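Local coordinates for Mll2253 protein (Mesorhizobium loti, PDB 3Q63), which is of unknown function but, as an AHA1-family protein with a Bet v 1-like fold, may bind a hydrophobic ligand or a partner protein, at residues E35-F43 with R50-G58. Numbering follows the deposited sequence.
Sequences EEWLMKNDF and RFNISADWG
The edge of the antiparallel sheet of this Bet v 1-like fold is a short hairpin in which K40 to D42, just after helix 31-37, pair with strand 50-54. S54 N gives a hydrogen bond to K40 O at 3.0 Å, and D42 N reaches N52 O only weakly. Between them N41 faces I53 as a non-hydrogen-bonded pair, so close that N41 CA–H points at N52 O and I53 CA–H at K40 O. Past this pair a carboxylate takes over from the backbone: D42 OD2 accepts N52 N at 2.8 Å through its syn lone pair, nearly straight at 172°. D42 chi1 of 53° sets CG between its own N and carbonyl carbon, which turns the acid back to the strand. The side-chain amide of N52 turns elsewhere, its ND2 bonding L61 O.

On the side of the sheet that carries I53 and N41, F51 meets F43 of the following loop in a T-shaped pair. The F43 edge, led by CD1, meets the F51 face 3.7 Å from CZ, with the planes at 87°, while F43 CA makes a CH-pi contact over that ring. A flat ring can serve two neighbours by face and edge: F51 also pairs edge-to-face with Y76, and F43 touches I34 of helix 31-37 and V65. L38 CD2 touches I53 CD1 at 3.8 Å, methyl against methyl, the side chains crossing at about a right angle, with L38 also resting on F131 of helix 118-141. The flexible selenomethionine M39 brings SE to 4.1 Å from A55 CB and packs on W57 of the second subunit.

At the M39 end a water accepts from K40 N and donates weakly to S54 O, bridging the segments, while S54 OG bonds R119 of the second subunit. With one backbone bond and one weak one, the carboxylate bond and apolar packing probably supply much of the attachment.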
loop_
_atom_site.group_PDB
_atom_site.type_symbol
_atom_site.label_atom_id
_atom_site.label_comp_id
_atom_site.label_asym_id
_atom_site.label_seq_id
_atom_site.Cartn_x
_atom_site.Cartn_y
_atom_site.Cartn_z
ATOM N N GLU B 35 -12.699 3.167 -1.086
ATOM C CA GLU B 35 -12.008 1.915 -0.827
ATOM C C GLU B 35 -11.894 1.033 -2.071
ATOM O O GLU B 35 -10.984 0.208 -2.176
ATOM C CB GLU B 35 -12.724 1.137 0.280
ATOM C CG GLU B 35 -12.033 -0.167 0.644
ATOM C CD GLU B 35 -12.827 -0.988 1.637
ATOM O OE1 GLU B 35 -13.176 -0.451 2.707
ATOM O OE2 GLU B 35 -13.101 -2.174 1.346
ATOM N N GLU B 36 -12.803 1.231 -3.019
ATOM C CA GLU B 36 -12.838 0.449 -4.249
ATOM C C GLU B 36 -11.693 0.770 -5.214
ATOM O O GLU B 36 -11.179 -0.122 -5.882
ATOM C CB GLU B 36 -14.184 0.667 -4.946
ATOM C CG GLU B 36 -14.740 -0.561 -5.626
ATOM C CD GLU B 36 -14.813 -1.760 -4.694
ATOM O OE1 GLU B 36 -15.488 -1.669 -3.643
ATOM O OE2 GLU B 36 -14.179 -2.791 -5.009
ATOM N N TRP B 37 -11.300 2.038 -5.300
ATOM C CA TRP B 37 -10.214 2.418 -6.197
ATOM C C TRP B 37 -8.967 2.842 -5.441
ATOM O O TRP B 37 -7.864 2.827 -5.987
ATOM C CB TRP B 37 -10.640 3.549 -7.138
ATOM C CG TRP B 37 -11.094 4.801 -6.450
ATOM C CD1 TRP B 37 -12.360 5.085 -6.017
ATOM C CD2 TRP B 37 -10.288 5.931 -6.100
ATOM N NE1 TRP B 37 -12.392 6.320 -5.419
ATOM C CE2 TRP B 37 -11.135 6.863 -5.456
ATOM C CE3 TRP B 37 -8.933 6.249 -6.264
ATOM C CZ2 TRP B 37 -10.673 8.088 -4.976
ATOM C CZ3 TRP B 37 -8.471 7.476 -5.783
ATOM C CH2 TRP B 37 -9.342 8.379 -5.147
ATOM N N LEU B 38 -9.139 3.224 -4.182
ATOM C CA LEU B 38 -8.010 3.641 -3.367
ATOM C C LEU B 38 -7.741 2.538 -2.346
ATOM O O LEU B 38 -7.045 1.570 -2.649
ATOM C CB LEU B 38 -8.332 4.967 -2.679
ATOM C CG LEU B 38 -7.158 5.649 -1.991
ATOM C CD1 LEU B 38 -6.085 6.033 -3.018
ATOM C CD2 LEU B 38 -7.665 6.874 -1.274
HETATM N N MSE B 39 -8.295 2.684 -1.144
HETATM C CA MSE B 39 -8.155 1.676 -0.094
HETATM C C MSE B 39 -8.969 2.062 1.137
HETATM O O MSE B 39 -9.591 3.126 1.176
HETATM C CB MSE B 39 -6.680 1.481 0.293
HETATM C CG MSE B 39 -6.056 2.646 1.046
HETATM SE SE MSE B 39 -4.112 2.513 1.192
HETATM C CE MSE B 39 -3.600 3.426 -0.440
ATOM N N LYS B 40 -8.964 1.168 2.122
ATOM C CA LYS B 40 -9.669 1.334 3.388
ATOM C C LYS B 40 -9.519 2.759 3.905
ATOM O O LYS B 40 -8.422 3.316 3.901
ATOM C CB LYS B 40 -9.092 0.363 4.417
ATOM C CG LYS B 40 -10.094 -0.231 5.393
ATOM C CD LYS B 40 -10.799 0.812 6.227
ATOM C CE LYS B 40 -11.682 0.141 7.281
ATOM N NZ LYS B 40 -10.888 -0.736 8.198
ATOM N N ASN B 41 -10.619 3.341 4.369
ATOM C CA ASN B 41 -10.585 4.707 4.857
ATOM C C ASN B 41 -11.844 5.048 5.631
ATOM O O ASN B 41 -12.853 4.352 5.531
ATOM C CB ASN B 41 -10.508 5.668 3.682
ATOM C CG ASN B 41 -11.784 5.664 2.862
ATOM O OD1 ASN B 41 -12.032 4.742 2.079
ATOM N ND2 ASN B 41 -12.616 6.683 3.059
ATOM N N ASP B 42 -11.767 6.138 6.390
ATOM C CA ASP B 42 -12.902 6.640 7.161
ATOM C C ASP B 42 -13.087 8.122 6.834
ATOM O O ASP B 42 -13.267 8.957 7.719
ATOM C CB ASP B 42 -12.687 6.440 8.671
ATOM C CG ASP B 42 -11.361 7.008 9.172
ATOM O OD1 ASP B 42 -11.287 7.341 10.374
ATOM O OD2 ASP B 42 -10.397 7.107 8.386
ATOM N N PHE B 43 -13.041 8.425 5.540
ATOM C CA PHE B 43 -13.202 9.780 5.024
ATOM C C PHE B 43 -14.589 10.365 5.314
ATOM O O PHE B 43 -15.561 9.636 5.466
ATOM C CB PHE B 43 -12.984 9.775 3.502
ATOM C CG PHE B 43 -13.295 11.087 2.839
ATOM C CD1 PHE B 43 -12.340 12.096 2.787
ATOM C CD2 PHE B 43 -14.563 11.332 2.300
ATOM C CE1 PHE B 43 -12.636 13.331 2.218
ATOM C CE2 PHE B 43 -14.870 12.568 1.728
ATOM C CZ PHE B 43 -13.904 13.572 1.685
ATOM N N ARG B 50 -10.496 14.629 10.489
ATOM C CA ARG B 50 -9.283 13.834 10.445
ATOM C C ARG B 50 -9.625 12.367 10.228
ATOM O O ARG B 50 -10.581 11.847 10.806
ATOM C CB ARG B 50 -8.475 14.049 11.731
ATOM C CG ARG B 50 -9.275 14.664 12.857
ATOM C CD ARG B 50 -8.516 15.781 13.578
ATOM N NE ARG B 50 -7.157 15.383 13.937
ATOM C CZ ARG B 50 -6.461 15.909 14.943
ATOM N NH1 ARG B 50 -5.229 15.484 15.192
ATOM N NH2 ARG B 50 -6.999 16.847 15.707
ATOM N N PHE B 51 -8.855 11.712 9.362
ATOM C CA PHE B 51 -9.078 10.308 9.049
ATOM C C PHE B 51 -7.787 9.646 8.602
ATOM O O PHE B 51 -6.728 10.286 8.525
ATOM C CB PHE B 51 -10.145 10.164 7.949
ATOM C CG PHE B 51 -9.735 10.725 6.610
ATOM C CD1 PHE B 51 -9.269 9.887 5.598
ATOM C CD2 PHE B 51 -9.807 12.092 6.362
ATOM C CE1 PHE B 51 -8.882 10.401 4.362
ATOM C CE2 PHE B 51 -9.423 12.617 5.129
ATOM C CZ PHE B 51 -8.958 11.769 4.125
ATOM N N ASN B 52 -7.883 8.351 8.324
ATOM C CA ASN B 52 -6.745 7.577 7.861
ATOM C C ASN B 52 -7.131 6.790 6.623
ATOM O O ASN B 52 -8.304 6.530 6.365
ATOM C CB ASN B 52 -6.268 6.582 8.930
ATOM C CG ASN B 52 -5.722 7.263 10.158
ATOM O OD1 ASN B 52 -6.413 7.397 11.159
ATOM N ND2 ASN B 52 -4.473 7.711 10.084
ATOM N N ILE B 53 -6.112 6.423 5.865
ATOM C CA ILE B 53 -6.260 5.627 4.665
ATOM C C ILE B 53 -5.234 4.529 4.948
ATOM O O ILE B 53 -4.050 4.818 5.125
ATOM C CB ILE B 53 -5.878 6.445 3.409
ATOM C CG1 ILE B 53 -6.847 7.618 3.241
ATOM C CG2 ILE B 53 -5.952 5.574 2.165
ATOM C CD1 ILE B 53 -6.589 8.463 1.989
ATOM N N SER B 54 -5.691 3.282 5.034
ATOM C CA SER B 54 -4.792 2.178 5.356
ATOM C C SER B 54 -4.874 0.987 4.409
ATOM O O SER B 54 -5.915 0.716 3.801
ATOM C CB SER B 54 -5.047 1.707 6.796
ATOM O OG SER B 54 -6.363 1.191 6.944
ATOM N N ALA B 55 -3.759 0.270 4.310
ATOM C CA ALA B 55 -3.639 -0.892 3.438
ATOM C C ALA B 55 -3.719 -2.206 4.210
ATOM O O ALA B 55 -3.503 -2.236 5.420
ATOM C CB ALA B 55 -2.314 -0.819 2.685
ATOM N N ASP B 56 -3.999 -3.301 3.510
ATOM C CA ASP B 56 -4.101 -4.593 4.185
ATOM C C ASP B 56 -2.784 -5.086 4.778
ATOM O O ASP B 56 -2.791 -5.841 5.747
ATOM C CB ASP B 56 -4.652 -5.666 3.237
ATOM C CG ASP B 56 -6.116 -5.441 2.881
ATOM O OD1 ASP B 56 -6.835 -4.789 3.670
ATOM O OD2 ASP B 56 -6.543 -5.933 1.820
ATOM N N TRP B 57 -1.662 -4.653 4.209
ATOM C CA TRP B 57 -0.347 -5.084 4.681
ATOM C C TRP B 57 0.212 -4.299 5.871
ATOM O O TRP B 57 1.323 -4.573 6.333
ATOM C CB TRP B 57 0.657 -5.057 3.528
ATOM C CG TRP B 57 0.641 -3.801 2.708
ATOM C CD1 TRP B 57 -0.084 -3.571 1.577
ATOM C CD2 TRP B 57 1.448 -2.638 2.911
ATOM N NE1 TRP B 57 0.230 -2.343 1.054
ATOM C CE2 TRP B 57 1.168 -1.747 1.856
ATOM C CE3 TRP B 57 2.385 -2.264 3.882
ATOM C CZ2 TRP B 57 1.793 -0.502 1.743
ATOM C CZ3 TRP B 57 3.005 -1.026 3.768
ATOM C CH2 TRP B 57 2.706 -0.161 2.707
ATOM N N GLY B 58 -0.551 -3.316 6.347
ATOM C CA GLY B 58 -0.127 -2.534 7.495
ATOM C C GLY B 58 0.171 -1.056 7.284
ATOM O O GLY B 58 0.156 -0.296 8.245
HETATM O O HOH W 1 -7.667 -1.410 1.691
#